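Local coordinates for protein putative acyl-CoA dehydrogenase (Burkholderia xenovorans, PDB 5JSC) that binds flavin-adenine dinucleotide (FAD) and belongs to the acyl-CoA dehydrogenase family, assembling as four copies of a largely helical chain, at residues C92-E96 with L317-A321; A268-F272 with E374-L378. One frame throughout, in Å; residues are numbered along the deposited sequence.

Contact 1: C92-E96 with L317-A321; sequences CLLRE and LVYRA. With EDO (1,2-ethanediol), chain O.
Cys92, Val318 and the ring of Tyr319 form the apolar centre between two segments, 92-96 and 317-321, both helical. Cys92 and Val318 point at each other; their CA atoms, 7.8 Å apart, set the register, and Cys92 SG (chi1 m) lies 4.1 Å from Val318 CG1 (chi1 t). The N-to-C directions differ by 152°, nearly antiparallel, but the axes come no closer than 11.7 Å, so the backbones stay apart and mainly the side chain of Tyr319 bridges them, Tyr319 OH lying 3.3 Å from Cys92 C. Its CA-to-CB bond leaves sideways, and the m rotamer with chi2 of -72° swings the ring across to the other helix, where Tyr319 CE1 lies 3.5 Å from Cys92 CB and CZ 3.9 Å from Leu93 CD2. At the polar edge Tyr319 OH donates a hydrogen bond of 2.7 Å to Glu96 OE1, near the ring plane, the extended t,t side chain of Glu96, one turn beyond Cys92, coming to meet it. A 1,2-ethanediol, probably from the crystallisation liquor, lies against this edge, its O1 and O2 donating to Glu96 OE1 (2.8 Å) and OE2 (2.9 Å). Arg274 forms a salt bridge with Glu96, so the tyrosine bonds to a carboxylate with a charged partner. This is a buried helix-helix contact between the N-terminal and C-terminal helical domains of the acyl-CoA dehydrogenase fold, joining helix 88-101 to helix 298-325, with Cys92 and Glu96 also resting on helix 250-286 and Leu93 on helix 28-44.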
loop_
_atom_site.group_PDB
_atom_site.type_symbol
_atom_site.label_atom_id
_atom_site.label_comp_id
_atom_site.label_asym_id
_atom_site.label_seq_id
_atom_site.Cartn_x
_atom_site.Cartn_y
_atom_site.Cartn_z
ATOM N N CYS C 92 -29.147 3.082 4.237
ATOM C CA CYS C 92 -27.732 3.422 4.353
ATOM C C CYS C 92 -27.516 4.653 5.230
ATOM O O CYS C 92 -26.615 4.663 6.079
ATOM C CB CYS C 92 -27.135 3.626 2.961
ATOM S SG CYS C 92 -26.876 2.065 2.088
ATOM N N LEU C 93 -28.321 5.703 5.044
ATOM C CA LEU C 93 -28.171 6.880 5.897
ATOM C C LEU C 93 -28.443 6.541 7.359
ATOM O O LEU C 93 -27.801 7.096 8.264
ATOM C CB LEU C 93 -29.104 8.000 5.421
ATOM C CG LEU C 93 -28.675 8.719 4.139
ATOM C CD1 LEU C 93 -29.824 9.587 3.602
ATOM C CD2 LEU C 93 -27.446 9.566 4.395
ATOM N N LEU C 94 -29.407 5.651 7.616
ATOM C CA LEU C 94 -29.688 5.247 8.993
ATOM C C LEU C 94 -28.501 4.511 9.603
ATOM O O LEU C 94 -28.050 4.848 10.703
ATOM C CB LEU C 94 -30.949 4.385 9.049
ATOM C CG LEU C 94 -32.248 5.122 8.693
ATOM C CD1 LEU C 94 -33.393 4.132 8.610
ATOM C CD2 LEU C 94 -32.555 6.218 9.721
ATOM N N ARG C 95 -27.976 3.498 8.903
ATOM C CA ARG C 95 -26.826 2.775 9.446
ATOM C C ARG C 95 -25.604 3.676 9.560
ATOM O O ARG C 95 -24.867 3.615 10.557
ATOM C CB ARG C 95 -26.500 1.555 8.583
ATOM C CG ARG C 95 -27.445 0.389 8.778
ATOM C CD ARG C 95 -26.776 -0.917 8.328
ATOM N NE ARG C 95 -25.748 -1.371 9.274
ATOM C CZ ARG C 95 -25.124 -2.544 9.193
ATOM N NH1 ARG C 95 -25.411 -3.387 8.203
ATOM N NH2 ARG C 95 -24.221 -2.882 10.110
ATOM N N GLU C 96 -25.357 4.511 8.548
ATOM C CA GLU C 96 -24.215 5.422 8.620
ATOM C C GLU C 96 -24.299 6.312 9.855
ATOM O O GLU C 96 -23.329 6.433 10.616
ATOM C CB GLU C 96 -24.128 6.275 7.354
ATOM C CG GLU C 96 -22.934 7.195 7.392
ATOM C CD GLU C 96 -22.927 8.239 6.303
ATOM O OE1 GLU C 96 -23.507 8.014 5.224
ATOM O OE2 GLU C 96 -22.315 9.306 6.525
ATOM N N LEU C 317 -19.080 5.608 -3.309
ATOM C CA LEU C 317 -19.399 4.231 -3.692
ATOM C C LEU C 317 -20.652 3.716 -2.991
ATOM O O LEU C 317 -21.464 3.012 -3.612
ATOM C CB LEU C 317 -18.214 3.317 -3.399
ATOM C CG LEU C 317 -17.000 3.508 -4.302
ATOM C CD1 LEU C 317 -15.811 2.789 -3.673
ATOM C CD2 LEU C 317 -17.266 2.955 -5.685
ATOM N N VAL C 318 -20.819 4.033 -1.700
ATOM C CA VAL C 318 -22.014 3.611 -0.967
ATOM C C VAL C 318 -23.263 4.149 -1.642
ATOM O O VAL C 318 -24.201 3.400 -1.948
ATOM C CB VAL C 318 -21.948 4.080 0.499
ATOM C CG1 VAL C 318 -23.312 3.909 1.179
ATOM C CG2 VAL C 318 -20.874 3.321 1.254
ATOM N N TYR C 319 -23.299 5.459 -1.882
ATOM C CA TYR C 319 -24.543 6.053 -2.345
ATOM C C TYR C 319 -24.718 5.943 -3.852
ATOM O O TYR C 319 -25.858 5.987 -4.319
ATOM C CB TYR C 319 -24.650 7.488 -1.804
ATOM C CG TYR C 319 -24.848 7.370 -0.305
ATOM C CD1 TYR C 319 -26.062 6.920 0.212
ATOM C CD2 TYR C 319 -23.804 7.607 0.592
ATOM C CE1 TYR C 319 -26.246 6.746 1.580
ATOM C CE2 TYR C 319 -23.981 7.429 1.960
ATOM C CZ TYR C 319 -25.208 6.996 2.451
ATOM O OH TYR C 319 -25.407 6.802 3.797
ATOM N N ARG C 320 -23.648 5.696 -4.617
ATOM C CA ARG C 320 -23.842 5.250 -5.994
ATOM C C ARG C 320 -24.586 3.925 -6.016
ATOM O O ARG C 320 -25.565 3.763 -6.750
ATOM C CB ARG C 320 -22.494 5.126 -6.722
ATOM C CG ARG C 320 -22.593 4.717 -8.204
ATOM C CD ARG C 320 -22.704 3.197 -8.420
ATOM N NE ARG C 320 -21.507 2.486 -7.967
ATOM C CZ ARG C 320 -20.468 2.206 -8.749
ATOM N NH1 ARG C 320 -20.473 2.555 -10.028
ATOM N NH2 ARG C 320 -19.414 1.571 -8.250
ATOM N N ALA C 321 -24.133 2.961 -5.210
ATOM C CA ALA C 321 -24.799 1.662 -5.173
ATOM C C ALA C 321 -26.228 1.782 -4.661
ATOM O O ALA C 321 -27.145 1.154 -5.210
ATOM C CB ALA C 321 -24.005 0.679 -4.308
HETATM C C1 EDO O . -23.224 10.724 2.969
HETATM O O1 EDO O . -22.257 9.892 3.604
HETATM C C2 EDO O . -24.235 11.216 3.994
HETATM O O2 EDO O . -23.562 11.595 5.196
#

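Contact 2: A268-F272 with E374-L378; sequences ASLGF and EIRAL
Phe272 lays one face of its ring against the side chain of Glu374: Glu374 CG sits 3.7 Å from the Phe272 ring centroid, 29° off the normal, a CH-pi contact whose closest atoms, Phe272 CZ and Glu374 CG, are 3.3 Å apart. The m rotamer of Phe272 and the t,p bend of Glu374 bring the two together, and the carboxylate continues to a hydrogen bond with His226. At the edge of the same ring, Leu378 CD2 (chi1 m, chi2 p) lies 3.9 Å from Phe272 CE2; Ile375 CD1 approaches Phe272 CD2 at 4.2 Å. Segment 268-272 is regular alpha-helix, with Phe272 N bonded to Ala268 O at 3.0 Å. In 374-378, Leu378 N is hydrogen-bonded to Ile375 O at 3.0 Å; Glu374, Ile375 and Leu378 all reach segment 268-272. Register is set by Ser269 and Ile375, CA to CA 6.9 Å. Here Ile375 CD1 comes within 4.1 Å of Ser269 CA, and Leu378 CD2 packs 3.4 Å from Ser269 OG and 4.1 Å from Ala268 CB. The serine hydroxyl is hydrogen-bonded to Val265 O in its own helix. This largely apolar contact joins the long helix 250-286 to segment 374-378, on helix 367-376, inside the C-terminal helical domain of the acyl-CoA dehydrogenase fold, beside the FAD site.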
loop_
_atom_site.group_PDB
_atom_site.type_symbol
_atom_site.label_atom_id
_atom_site.label_comp_id
_atom_site.label_asym_id
_atom_site.label_seq_id
_atom_site.Cartn_x
_atom_site.Cartn_y
_atom_site.Cartn_z
ATOM N N ALA C 268 -22.447 1.468 7.253
ATOM C CA ALA C 268 -22.022 1.422 8.653
ATOM C C ALA C 268 -20.521 1.642 8.771
ATOM O O ALA C 268 -20.065 2.398 9.640
ATOM C CB ALA C 268 -22.419 0.094 9.300
ATOM N N SER C 269 -19.739 1.000 7.899
ATOM C CA SER C 269 -18.291 1.207 7.882
ATOM C C SER C 269 -17.961 2.683 7.730
ATOM O O SER C 269 -17.099 3.226 8.436
ATOM C CB SER C 269 -17.664 0.427 6.723
ATOM O OG SER C 269 -17.900 -0.961 6.826
ATOM N N LEU C 270 -18.645 3.338 6.798
ATOM C CA LEU C 270 -18.455 4.760 6.555
ATOM C C LEU C 270 -18.774 5.583 7.797
ATOM O O LEU C 270 -18.048 6.529 8.120
ATOM C CB LEU C 270 -19.344 5.170 5.378
ATOM C CG LEU C 270 -19.534 6.652 5.081
ATOM C CD1 LEU C 270 -18.199 7.292 4.726
ATOM C CD2 LEU C 270 -20.535 6.813 3.926
ATOM N N GLY C 271 -19.866 5.249 8.492
ATOM C CA GLY C 271 -20.196 5.963 9.722
ATOM C C GLY C 271 -19.127 5.821 10.792
ATOM O O GLY C 271 -18.743 6.799 11.440
ATOM N N PHE C 272 -18.638 4.592 11.002
ATOM C CA PHE C 272 -17.519 4.398 11.921
ATOM C C PHE C 272 -16.317 5.240 11.497
ATOM O O PHE C 272 -15.665 5.876 12.338
ATOM C CB PHE C 272 -17.137 2.916 11.985
ATOM C CG PHE C 272 -18.170 2.036 12.653
ATOM C CD1 PHE C 272 -18.757 2.404 13.866
ATOM C CD2 PHE C 272 -18.545 0.826 12.071
ATOM C CE1 PHE C 272 -19.696 1.588 14.477
ATOM C CE2 PHE C 272 -19.487 0.004 12.682
ATOM C CZ PHE C 272 -20.069 0.388 13.883
ATOM N N GLU C 374 -14.470 -2.310 16.807
ATOM C CA GLU C 374 -15.757 -2.436 16.129
ATOM C C GLU C 374 -15.594 -2.738 14.643
ATOM O O GLU C 374 -16.381 -3.501 14.068
ATOM C CB GLU C 374 -16.552 -1.147 16.318
ATOM C CG GLU C 374 -17.983 -1.248 15.857
ATOM C CD GLU C 374 -18.851 -1.957 16.877
ATOM O OE1 GLU C 374 -18.934 -1.473 18.028
ATOM O OE2 GLU C 374 -19.432 -3.005 16.537
ATOM N N ILE C 375 -14.602 -2.131 13.987
ATOM C CA ILE C 375 -14.576 -2.210 12.529
ATOM C C ILE C 375 -14.147 -3.584 12.031
ATOM O O ILE C 375 -14.513 -3.968 10.914
ATOM C CB ILE C 375 -13.664 -1.107 11.950
ATOM C CG1 ILE C 375 -13.834 -0.988 10.426
ATOM C CG2 ILE C 375 -12.193 -1.335 12.333
ATOM C CD1 ILE C 375 -15.256 -0.631 9.987
ATOM N N ARG C 376 -13.404 -4.351 12.835
ATOM C CA ARG C 376 -12.682 -5.489 12.269
ATOM C C ARG C 376 -13.633 -6.523 11.677
ATOM O O ARG C 376 -13.360 -7.076 10.602
ATOM C CB ARG C 376 -11.777 -6.124 13.330
ATOM C CG ARG C 376 -10.798 -7.158 12.766
ATOM C CD ARG C 376 -9.962 -6.551 11.653
ATOM N NE ARG C 376 -9.108 -7.483 10.915
ATOM C CZ ARG C 376 -9.537 -8.220 9.890
ATOM N NH1 ARG C 376 -10.824 -8.187 9.547
ATOM N NH2 ARG C 376 -8.702 -9.013 9.217
ATOM N N ALA C 377 -14.780 -6.760 12.331
ATOM C CA ALA C 377 -15.709 -7.770 11.835
ATOM C C ALA C 377 -16.395 -7.367 10.537
ATOM O O ALA C 377 -16.859 -8.249 9.808
ATOM C CB ALA C 377 -16.784 -8.082 12.880
ATOM N N LEU C 378 -16.479 -6.069 10.224
ATOM C CA LEU C 378 -17.226 -5.671 9.032
ATOM C C LEU C 378 -16.499 -6.046 7.751
ATOM O O LEU C 378 -17.113 -6.034 6.681
ATOM C CB LEU C 378 -17.524 -4.168 9.046
ATOM C CG LEU C 378 -18.729 -3.753 9.913
ATOM C CD1 LEU C 378 -18.476 -3.933 11.411
ATOM C CD2 LEU C 378 -19.172 -2.327 9.621
#

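Helix 250-286 connects the two contacts, whose centres lie 13 Å apart. Within segment 268-272, the CA-to-CB bond of Leu270 points away from segment 374-378, and Leu270 CD2 lies 3.5 Å from Glu96 OE1 and 4.0 Å from Tyr319 CE2; Ala268 CB, which also touches Leu378, meets Arg95 NH2 at 3.6 Å. The segments alternate along the sequence, and helix 250-286 is touched by both helix 88-101 and segment 374-378, Ala268 meeting both. Contact 2 is the one beside the flavin: the Leu378 side chain is about 7 Å from FAD at the nearest atoms, and Ala377 touches FAD. Arg376 also forms a salt bridge with Asp351 of the third subunit.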